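Local coordinates for protein R.Ecl18kI (Enterobacter cloacae, PDB 2GB7) that recognises the double-stranded DNA sequence 5'-CCNGG-3', flips nucleotides out of the duplex within it and probably cleaves before the first C, at residues F[16-21]-F[67-71]. The protein carries 1 engineered substitution. Residue numbers count along the deposited sequence, not the author numbering.
Sequences ERKSHF and FEKEF. With nucleotides of chain A.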
# COMPACT_ATOMS: atom_id res chain seq x y z
N GLU F 16 1.13 1.41 -25.17
CA GLU F 16 0.35 0.26 -25.60
C GLU F 16 -0.77 -0.05 -24.64
O GLU F 16 -1.84 -0.42 -25.08
CB GLU F 16 1.23 -0.98 -25.75
CG GLU F 16 2.23 -0.88 -26.92
CD GLU F 16 1.59 -1.05 -28.29
OE1 GLU F 16 2.27 -0.73 -29.29
OE2 GLU F 16 0.43 -1.52 -28.38
N ARG F 17 -0.51 0.07 -23.34
CA ARG F 17 -1.55 -0.19 -22.34
C ARG F 17 -2.71 0.78 -22.50
O ARG F 17 -3.87 0.37 -22.45
CB ARG F 17 -0.99 -0.10 -20.92
CG ARG F 17 -1.92 -0.73 -19.88
CD ARG F 17 -1.41 -0.61 -18.45
NE ARG F 17 -0.06 -1.13 -18.30
CZ ARG F 17 0.25 -2.41 -18.13
NH1 ARG F 17 -0.71 -3.34 -18.15
NH2 ARG F 17 1.53 -2.77 -18.00
N LYS F 18 -2.39 2.06 -22.66
CA LYS F 18 -3.41 3.09 -22.86
C LYS F 18 -4.24 2.82 -24.12
O LYS F 18 -5.47 3.00 -24.11
CB LYS F 18 -2.77 4.47 -22.95
CG LYS F 18 -3.75 5.61 -23.09
CD LYS F 18 -3.05 6.91 -23.36
CE LYS F 18 -3.30 7.38 -24.79
NZ LYS F 18 -2.56 8.66 -25.07
N SER F 19 -3.58 2.38 -25.19
CA SER F 19 -4.21 2.17 -26.48
C SER F 19 -5.12 0.97 -26.51
O SER F 19 -6.07 0.95 -27.29
CB SER F 19 -3.17 1.96 -27.58
OG SER F 19 -2.34 3.10 -27.69
N HIS F 20 -4.80 -0.05 -25.73
CA HIS F 20 -5.45 -1.34 -25.89
C HIS F 20 -6.37 -1.80 -24.79
O HIS F 20 -7.20 -2.68 -25.01
CB HIS F 20 -4.42 -2.42 -26.14
CG HIS F 20 -3.81 -2.34 -27.50
ND1 HIS F 20 -4.52 -2.66 -28.64
CD2 HIS F 20 -2.59 -1.94 -27.90
CE1 HIS F 20 -3.74 -2.47 -29.69
NE2 HIS F 20 -2.57 -2.02 -29.27
N PHE F 21 -6.22 -1.23 -23.60
CA PHE F 21 -7.09 -1.58 -22.49
C PHE F 21 -8.14 -0.52 -22.31
O PHE F 21 -7.82 0.66 -22.21
CB PHE F 21 -6.30 -1.68 -21.19
CG PHE F 21 -5.44 -2.87 -21.12
CD1 PHE F 21 -5.89 -4.04 -20.52
CD2 PHE F 21 -4.16 -2.84 -21.66
CE1 PHE F 21 -5.07 -5.16 -20.45
CE2 PHE F 21 -3.35 -3.94 -21.60
CZ PHE F 21 -3.79 -5.10 -20.99
N PHE F 67 -6.64 -11.17 -21.86
CA PHE F 67 -6.20 -10.01 -22.61
C PHE F 67 -4.85 -9.52 -22.09
O PHE F 67 -3.96 -9.20 -22.87
CB PHE F 67 -7.24 -8.91 -22.54
CG PHE F 67 -6.99 -7.78 -23.48
CD1 PHE F 67 -7.47 -7.82 -24.79
CD2 PHE F 67 -6.31 -6.64 -23.05
CE1 PHE F 67 -7.24 -6.76 -25.67
CE2 PHE F 67 -6.06 -5.57 -23.92
CZ PHE F 67 -6.52 -5.63 -25.22
N GLU F 68 -4.71 -9.44 -20.77
CA GLU F 68 -3.44 -9.06 -20.16
C GLU F 68 -2.34 -10.07 -20.50
O GLU F 68 -1.18 -9.68 -20.74
CB GLU F 68 -3.59 -8.94 -18.64
CG GLU F 68 -2.34 -8.31 -17.99
CD GLU F 68 -2.08 -8.79 -16.59
OE1 GLU F 68 -2.02 -10.02 -16.36
OE2 GLU F 68 -1.88 -7.93 -15.72
N LYS F 69 -2.68 -11.36 -20.50
CA LYS F 69 -1.71 -12.40 -20.87
C LYS F 69 -1.20 -12.20 -22.30
O LYS F 69 0.02 -12.27 -22.56
CB LYS F 69 -2.28 -13.81 -20.69
CG LYS F 69 -1.21 -14.93 -20.78
CD LYS F 69 -1.82 -16.30 -20.94
CE LYS F 69 -2.38 -16.86 -19.63
NZ LYS F 69 -2.87 -18.27 -19.79
N GLU F 70 -2.13 -11.98 -23.23
CA GLU F 70 -1.80 -11.70 -24.63
C GLU F 70 -1.00 -10.40 -24.80
O GLU F 70 -0.08 -10.33 -25.62
CB GLU F 70 -3.03 -11.77 -25.57
CG GLU F 70 -4.25 -10.90 -25.19
CD GLU F 70 -5.43 -11.06 -26.18
N PHE F 71 -1.33 -9.40 -23.99
CA PHE F 71 -0.57 -8.16 -23.95
C PHE F 71 0.88 -8.38 -23.52
O PHE F 71 1.83 -7.92 -24.17
CB PHE F 71 -1.27 -7.19 -22.99
CG PHE F 71 -0.54 -5.91 -22.78
CD1 PHE F 71 -0.61 -4.89 -23.73
CD2 PHE F 71 0.23 -5.72 -21.63
CE1 PHE F 71 0.06 -3.69 -23.53
CE2 PHE F 71 0.90 -4.52 -21.43
CZ PHE F 71 0.80 -3.50 -22.37
P DC A 9 -3.15 1.70 -15.98
OP1 DC A 9 -3.89 0.46 -16.30
OP2 DC A 9 -2.52 2.48 -17.06
O5' DC A 9 -4.13 2.64 -15.15
C5' DC A 9 -4.96 2.08 -14.14
C4' DC A 9 -5.82 3.14 -13.50
O4' DC A 9 -5.00 4.01 -12.69
C3' DC A 9 -6.56 4.06 -14.48
O3' DC A 9 -7.83 4.43 -13.93
C2' DC A 9 -5.70 5.30 -14.50
C1' DC A 9 -5.21 5.36 -13.06
N1 DC A 9 -3.95 6.08 -12.85
C2 DC A 9 -3.75 6.73 -11.63
O2 DC A 9 -4.64 6.68 -10.77
N3 DC A 9 -2.59 7.41 -11.43
C4 DC A 9 -1.66 7.44 -12.38
N4 DC A 9 -0.53 8.11 -12.14
C5 DC A 9 -1.84 6.78 -13.63
C6 DC A 9 -2.98 6.12 -13.82
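An aromatic cluster of F21, F67 and F71 joins the C-terminal end of helix 6-20 to the long helix 49-77; the two segments bury 352 Å², both sides summed. The short helical segments run roughly antiparallel, at 141°, their axes 12.0 Å apart at closest approach. F21, the first residue past the helix, is central and makes two edge-to-face contacts: its face receives the edge of F67 (centroids 4.8 Å apart, planes at 86°), while its own edge meets the face of F71 (5.0 Å, 76°). Van der Waals contacts of side-chain CB atoms with the rings extend the interface, with E16 CB 3.7 Å from F71 CE1 and H20 CB 3.9 Å from F67 CZ. No hydrogen bond crosses between the segments, and the buried polar groups turn to helix 102-134: E68 forms a salt bridge with R116, and R17 hydrogen-bonds S111 and N112. R17 also lies between this aromatic cluster and the DNA backbone: F71 CE2 lies over one face of its guanidinium, 3.8 Å from NH1, while R17 CD approaches OP1 of DC9 of chain A to 3.5 Å.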